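Local structure of uncharacterized protein conserved in bacteria (Streptococcus suis, 4FZ4) at residues A[27-32]-A[37-42]; A[73-78]-A[120-125]. The protein is a streptococcal surface antigen whose helical domain probably binds glycosaminoglycans and so mediates attachment of the bacterium to host cells. All coordinates share one frame; numbering follows the deposited sequence.

Contact 1 (A[27-32]-A[37-42])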
loop_
_atom_site.group_PDB
_atom_site.type_symbol
_atom_site.label_atom_id
_atom_site.label_comp_id
_atom_site.label_asym_id
_atom_site.label_seq_id
_atom_site.Cartn_x
_atom_site.Cartn_y
_atom_site.Cartn_z
ATOM N N PRO A 27 7.202 -10.840 1.179
ATOM C CA PRO A 27 8.623 -10.573 0.910
ATOM C C PRO A 27 8.872 -9.164 0.363
ATOM O O PRO A 27 8.049 -8.638 -0.390
ATOM C CB PRO A 27 8.990 -11.647 -0.117
ATOM C CG PRO A 27 8.051 -12.781 0.212
ATOM C CD PRO A 27 6.752 -12.054 0.469
ATOM N N SER A 28 9.999 -8.556 0.737
ATOM C CA SER A 28 10.326 -7.224 0.238
ATOM C C SER A 28 11.025 -7.384 -1.108
ATOM O O SER A 28 11.741 -8.361 -1.323
ATOM C CB SER A 28 11.242 -6.481 1.213
ATOM O OG SER A 28 11.448 -5.139 0.789
ATOM N N TYR A 29 10.816 -6.433 -2.011
ATOM C CA TYR A 29 11.411 -6.486 -3.346
ATOM C C TYR A 29 12.925 -6.296 -3.362
ATOM O O TYR A 29 13.580 -6.603 -4.359
ATOM C CB TYR A 29 10.747 -5.445 -4.248
ATOM C CG TYR A 29 10.392 -4.175 -3.516
ATOM C CD1 TYR A 29 11.384 -3.286 -3.102
ATOM C CD2 TYR A 29 9.063 -3.896 -3.171
ATOM C CE1 TYR A 29 11.065 -2.150 -2.354
ATOM C CE2 TYR A 29 8.735 -2.768 -2.423
ATOM C CZ TYR A 29 9.740 -1.898 -2.015
ATOM O OH TYR A 29 9.425 -0.795 -1.244
ATOM N N GLY A 30 13.480 -5.791 -2.265
ATOM C CA GLY A 30 14.918 -5.600 -2.206
ATOM C C GLY A 30 15.455 -4.249 -2.653
ATOM O O GLY A 30 14.744 -3.245 -2.650
ATOM N N ASP A 31 16.727 -4.237 -3.050
ATOM C CA ASP A 31 17.404 -3.015 -3.481
ATOM C C ASP A 31 17.504 -2.825 -4.994
ATOM O O ASP A 31 18.237 -1.946 -5.455
ATOM C CB ASP A 31 18.817 -2.953 -2.884
ATOM C CG ASP A 31 18.814 -2.848 -1.367
ATOM O OD1 ASP A 31 18.157 -1.927 -0.834
ATOM O OD2 ASP A 31 19.481 -3.679 -0.708
ATOM N N ALA A 32 16.795 -3.638 -5.773
ATOM C CA ALA A 32 16.846 -3.479 -7.224
ATOM C C ALA A 32 16.490 -2.032 -7.562
ATOM O O ALA A 32 15.681 -1.400 -6.874
ATOM C CB ALA A 32 15.877 -4.428 -7.892
ATOM N N TYR A 37 12.674 3.747 -5.908
ATOM C CA TYR A 37 11.787 4.856 -5.598
ATOM C C TYR A 37 10.678 4.450 -4.609
ATOM O O TYR A 37 10.439 5.141 -3.619
ATOM C CB TYR A 37 11.182 5.420 -6.886
ATOM C CG TYR A 37 10.301 6.626 -6.644
ATOM C CD1 TYR A 37 8.964 6.474 -6.300
ATOM C CD2 TYR A 37 10.815 7.913 -6.730
ATOM C CE1 TYR A 37 8.151 7.574 -6.052
ATOM C CE2 TYR A 37 10.014 9.023 -6.479
ATOM C CZ TYR A 37 8.681 8.843 -6.145
ATOM O OH TYR A 37 7.872 9.930 -5.941
ATOM N N GLN A 38 10.002 3.336 -4.878
ATOM C CA GLN A 38 8.946 2.855 -3.982
ATOM C C GLN A 38 9.531 2.529 -2.609
ATOM O O GLN A 38 8.909 2.786 -1.581
ATOM C CB GLN A 38 8.279 1.599 -4.563
ATOM C CG GLN A 38 7.398 0.830 -3.564
ATOM C CD GLN A 38 6.175 1.612 -3.104
ATOM O OE1 GLN A 38 5.460 1.192 -2.186
ATOM N NE2 GLN A 38 5.928 2.748 -3.738
ATOM N N LYS A 39 10.737 1.965 -2.602
ATOM C CA LYS A 39 11.417 1.602 -1.362
ATOM C C LYS A 39 11.554 2.809 -0.433
ATOM O O LYS A 39 11.124 2.768 0.720
ATOM C CB LYS A 39 12.802 1.030 -1.680
ATOM C CG LYS A 39 13.586 0.582 -0.464
ATOM C CD LYS A 39 14.994 0.160 -0.841
ATOM C CE LYS A 39 15.814 -0.150 0.399
ATOM N NZ LYS A 39 15.866 1.011 1.338
ATOM N N ALA A 40 12.146 3.887 -0.943
ATOM C CA ALA A 40 12.335 5.097 -0.148
ATOM C C ALA A 40 11.004 5.771 0.129
ATOM O O ALA A 40 10.830 6.424 1.160
ATOM C CB ALA A 40 13.267 6.065 -0.869
ATOM N N LEU A 41 10.060 5.621 -0.794
ATOM C CA LEU A 41 8.743 6.224 -0.611
ATOM C C LEU A 41 8.034 5.503 0.536
ATOM O O LEU A 41 7.538 6.128 1.473
ATOM C CB LEU A 41 7.926 6.110 -1.900
ATOM C CG LEU A 41 6.689 6.999 -1.960
ATOM C CD1 LEU A 41 7.112 8.448 -1.744
ATOM C CD2 LEU A 41 5.991 6.824 -3.308
ATOM N N TRP A 42 8.007 4.177 0.465
ATOM C CA TRP A 42 7.381 3.386 1.513
ATOM C C TRP A 42 8.042 3.672 2.867
ATOM O O TRP A 42 7.367 3.786 3.891
ATOM C CB TRP A 42 7.495 1.891 1.189
ATOM C CG TRP A 42 7.094 1.032 2.345
ATOM C CD1 TRP A 42 7.852 0.075 2.958
ATOM C CD2 TRP A 42 5.858 1.092 3.068
ATOM N NE1 TRP A 42 7.167 -0.459 4.021
ATOM C CE2 TRP A 42 5.941 0.147 4.113
ATOM C CE3 TRP A 42 4.691 1.855 2.935
ATOM C CZ2 TRP A 42 4.900 -0.060 5.026
ATOM C CZ3 TRP A 42 3.651 1.651 3.841
ATOM C CH2 TRP A 42 3.765 0.699 4.877
#
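The hydroxyl of Y29 presses against the first turns of helix 36-55, and three residues of that helix gather round it. Y29 OH lies 3.1 Å from K39 CA, Q38 CG lies 3.5 Å from Y29 OH, and W42 CB is a little farther off. K39 N is also close, but the angle is too poor for a hydrogen bond; the partner that satisfies the hydroxyl is E83 on helix 66-95. K39 meets the ring at its edge, close to the ring plane, where Y29 CE1 and K39 CB stand 3.7 Å apart. Over one ring face sits S28 OG, off-centre, near the ring's border, and the ring of Y35 also meets that of Y29.

Farther out, the aliphatic part of K39 runs past the loop: K39 CD lies 3.9 Å from G30 O, and D31 OD1 reaches K39 CE at 3.2 Å. The K39 chain is extended until its last torsion (chi4 -57°), where it bends and carries the ammonium away from D31. K39 NZ and D31 OD1 end 4.3 Å apart, too far for a salt bridge, and NZ pairs with E43 one turn along. W42 continues inward to L20 and L23 of helix 3-23. Within this all-alpha domain, the loop joining helix 3-23 to helix 36-55 folds back so that a buried tyrosine packs on the start of the helix it leads into.

Contact 2 (A[73-78]-A[120-125])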
loop_
_atom_site.group_PDB
_atom_site.type_symbol
_atom_site.label_atom_id
_atom_site.label_comp_id
_atom_site.label_asym_id
_atom_site.label_seq_id
_atom_site.Cartn_x
_atom_site.Cartn_y
_atom_site.Cartn_z
ATOM N N LEU A 73 -4.146 8.510 8.886
ATOM C CA LEU A 73 -4.229 7.086 9.162
ATOM C C LEU A 73 -4.895 6.406 7.976
ATOM O O LEU A 73 -4.438 5.356 7.515
ATOM C CB LEU A 73 -5.020 6.830 10.446
ATOM C CG LEU A 73 -4.363 7.357 11.729
ATOM C CD1 LEU A 73 -5.034 6.701 12.939
ATOM C CD2 LEU A 73 -2.877 7.045 11.736
ATOM N N ASN A 74 -5.966 7.015 7.473
ATOM C CA ASN A 74 -6.671 6.477 6.313
ATOM C C ASN A 74 -5.765 6.378 5.089
ATOM O O ASN A 74 -5.777 5.371 4.386
ATOM C CB ASN A 74 -7.879 7.340 5.968
ATOM C CG ASN A 74 -8.961 7.267 7.017
ATOM O OD1 ASN A 74 -9.335 6.182 7.469
ATOM N ND2 ASN A 74 -9.483 8.424 7.403
ATOM N N ASP A 75 -4.973 7.411 4.828
ATOM C CA ASP A 75 -4.088 7.370 3.664
ATOM C C ASP A 75 -3.048 6.269 3.853
ATOM O O ASP A 75 -2.701 5.566 2.907
ATOM C CB ASP A 75 -3.393 8.722 3.444
ATOM C CG ASP A 75 -4.379 9.864 3.159
ATOM O OD1 ASP A 75 -5.555 9.595 2.814
ATOM O OD2 ASP A 75 -3.968 11.042 3.268
ATOM N N PHE A 76 -2.573 6.104 5.085
ATOM C CA PHE A 76 -1.566 5.093 5.386
ATOM C C PHE A 76 -2.027 3.709 4.935
ATOM O O PHE A 76 -1.268 2.945 4.325
ATOM C CB PHE A 76 -1.266 5.095 6.888
ATOM C CG PHE A 76 -0.073 4.267 7.270
ATOM C CD1 PHE A 76 1.009 4.141 6.403
ATOM C CD2 PHE A 76 -0.033 3.601 8.492
ATOM C CE1 PHE A 76 2.110 3.357 6.742
ATOM C CE2 PHE A 76 1.059 2.815 8.844
ATOM C CZ PHE A 76 2.131 2.691 7.967
ATOM N N LYS A 77 -3.279 3.396 5.233
ATOM C CA LYS A 77 -3.854 2.119 4.860
ATOM C C LYS A 77 -3.675 1.872 3.355
ATOM O O LYS A 77 -3.257 0.792 2.938
ATOM C CB LYS A 77 -5.329 2.115 5.246
ATOM C CG LYS A 77 -6.146 0.997 4.648
ATOM C CD LYS A 77 -7.622 1.203 4.948
ATOM C CE LYS A 77 -8.461 0.179 4.207
ATOM N NZ LYS A 77 -9.917 0.419 4.380
ATOM N N TYR A 78 -3.972 2.883 2.544
ATOM C CA TYR A 78 -3.823 2.758 1.099
ATOM C C TYR A 78 -2.359 2.700 0.677
ATOM O O TYR A 78 -2.027 2.087 -0.340
ATOM C CB TYR A 78 -4.565 3.900 0.401
ATOM C CG TYR A 78 -6.061 3.756 0.570
ATOM C CD1 TYR A 78 -6.759 2.761 -0.107
ATOM C CD2 TYR A 78 -6.763 4.538 1.495
ATOM C CE1 TYR A 78 -8.116 2.536 0.133
ATOM C CE2 TYR A 78 -8.124 4.322 1.748
ATOM C CZ TYR A 78 -8.792 3.316 1.060
ATOM O OH TYR A 78 -10.134 3.096 1.283
ATOM N N SER A 120 2.036 12.339 -4.079
ATOM C CA SER A 120 1.300 13.589 -4.180
ATOM C C SER A 120 -0.199 13.408 -3.955
ATOM O O SER A 120 -0.966 14.364 -4.072
ATOM C CB SER A 120 1.536 14.203 -5.560
ATOM O OG SER A 120 1.234 13.265 -6.584
ATOM N N GLN A 121 -0.615 12.190 -3.626
ATOM C CA GLN A 121 -2.031 11.921 -3.423
ATOM C C GLN A 121 -2.468 11.706 -1.978
ATOM O O GLN A 121 -1.725 11.185 -1.141
ATOM C CB GLN A 121 -2.453 10.736 -4.291
ATOM C CG GLN A 121 -2.203 10.982 -5.775
ATOM C CD GLN A 121 -2.498 9.776 -6.632
ATOM O OE1 GLN A 121 -2.086 9.708 -7.788
ATOM N NE2 GLN A 121 -3.224 8.816 -6.076
ATOM N N GLU A 122 -3.702 12.115 -1.708
ATOM C CA GLU A 122 -4.281 12.020 -0.387
ATOM C C GLU A 122 -5.803 11.904 -0.502
ATOM O O GLU A 122 -6.368 12.079 -1.581
ATOM C CB GLU A 122 -3.868 13.275 0.393
ATOM C CG GLU A 122 -4.513 13.485 1.742
ATOM C CD GLU A 122 -3.649 14.342 2.659
ATOM O OE1 GLU A 122 -2.941 15.237 2.148
ATOM O OE2 GLU A 122 -3.683 14.123 3.890
ATOM N N GLY A 123 -6.456 11.578 0.607
ATOM C CA GLY A 123 -7.907 11.473 0.613
ATOM C C GLY A 123 -8.569 10.621 -0.461
ATOM O O GLY A 123 -8.129 9.510 -0.743
ATOM N N ALA A 124 -9.640 11.148 -1.053
ATOM C CA ALA A 124 -10.389 10.438 -2.088
ATOM C C ALA A 124 -9.553 10.146 -3.329
ATOM O O ALA A 124 -9.721 9.110 -3.964
ATOM C CB ALA A 124 -11.650 11.239 -2.476
ATOM N N THR A 125 -8.664 11.065 -3.684
ATOM C CA THR A 125 -7.822 10.866 -4.850
ATOM C C THR A 125 -6.991 9.626 -4.612
ATOM O O THR A 125 -6.845 8.775 -5.489
ATOM C CB THR A 125 -6.854 12.032 -5.051
ATOM O OG1 THR A 125 -7.589 13.259 -5.132
ATOM C CG2 THR A 125 -6.051 11.829 -6.320
HETATM O O HOH W 1 -7.220 8.102 1.737
#
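At the junction where the connection entering helix 123-152 comes up against the flank of helix 66-95, one buried carboxylate makes all the close approaches. D75 OD1 accepts a hydrogen bond from the backbone G123 N, 3.1 Å long and rather bent, with an N-H...O angle of 136°. The donor comes in tilted, 36° out of the D75 carboxylate plane. A water adds a second link, bridging D75 OD1 and G123 O: it donates to G123 O over 3.0 Å and to D75 OD1 over a modelled 2.5 Å, a length that is doubtful. D75 reaches this place because its CG lies anti to its own carbonyl carbon.

The other oxygen faces a less comfortable neighbour. E122 has an extended side chain that brings E122 OE2 to 3.2 Å from D75 OD2, the two carboxylate planes turned 72° against each other. Two acceptors this close would tend to raise the proton affinity of one of them. L126 of helix 123-152 also touches D75. The arrangement is a side chain on helix 66-95 bound to the backbone of the segment leading into helix 123-152, joining two parts of an all-helical domain.

How the contacts relate
Helix 66-95 ties the two contacts together. Their centres are 19 Å apart, yet they touch directly: W42 CH2 of contact 1 packs on F76 CE1 of contact 2 at 3.6 Å. F76 and D75 are neighbours in sequence but serve different partners, F76 facing helices 3-23 and 36-55 while D75 turns to residues 120-125. W42 and F76 both reach L20, so helix 3-23 completes this shared hydrophobic packing. Along the chain contact 1 is complete before contact 2 begins. A nitrate ion, probably picked up from the crystallisation solution, lies about 5 Å from the D75 side chain; it does not by itself identify a glycosaminoglycan site.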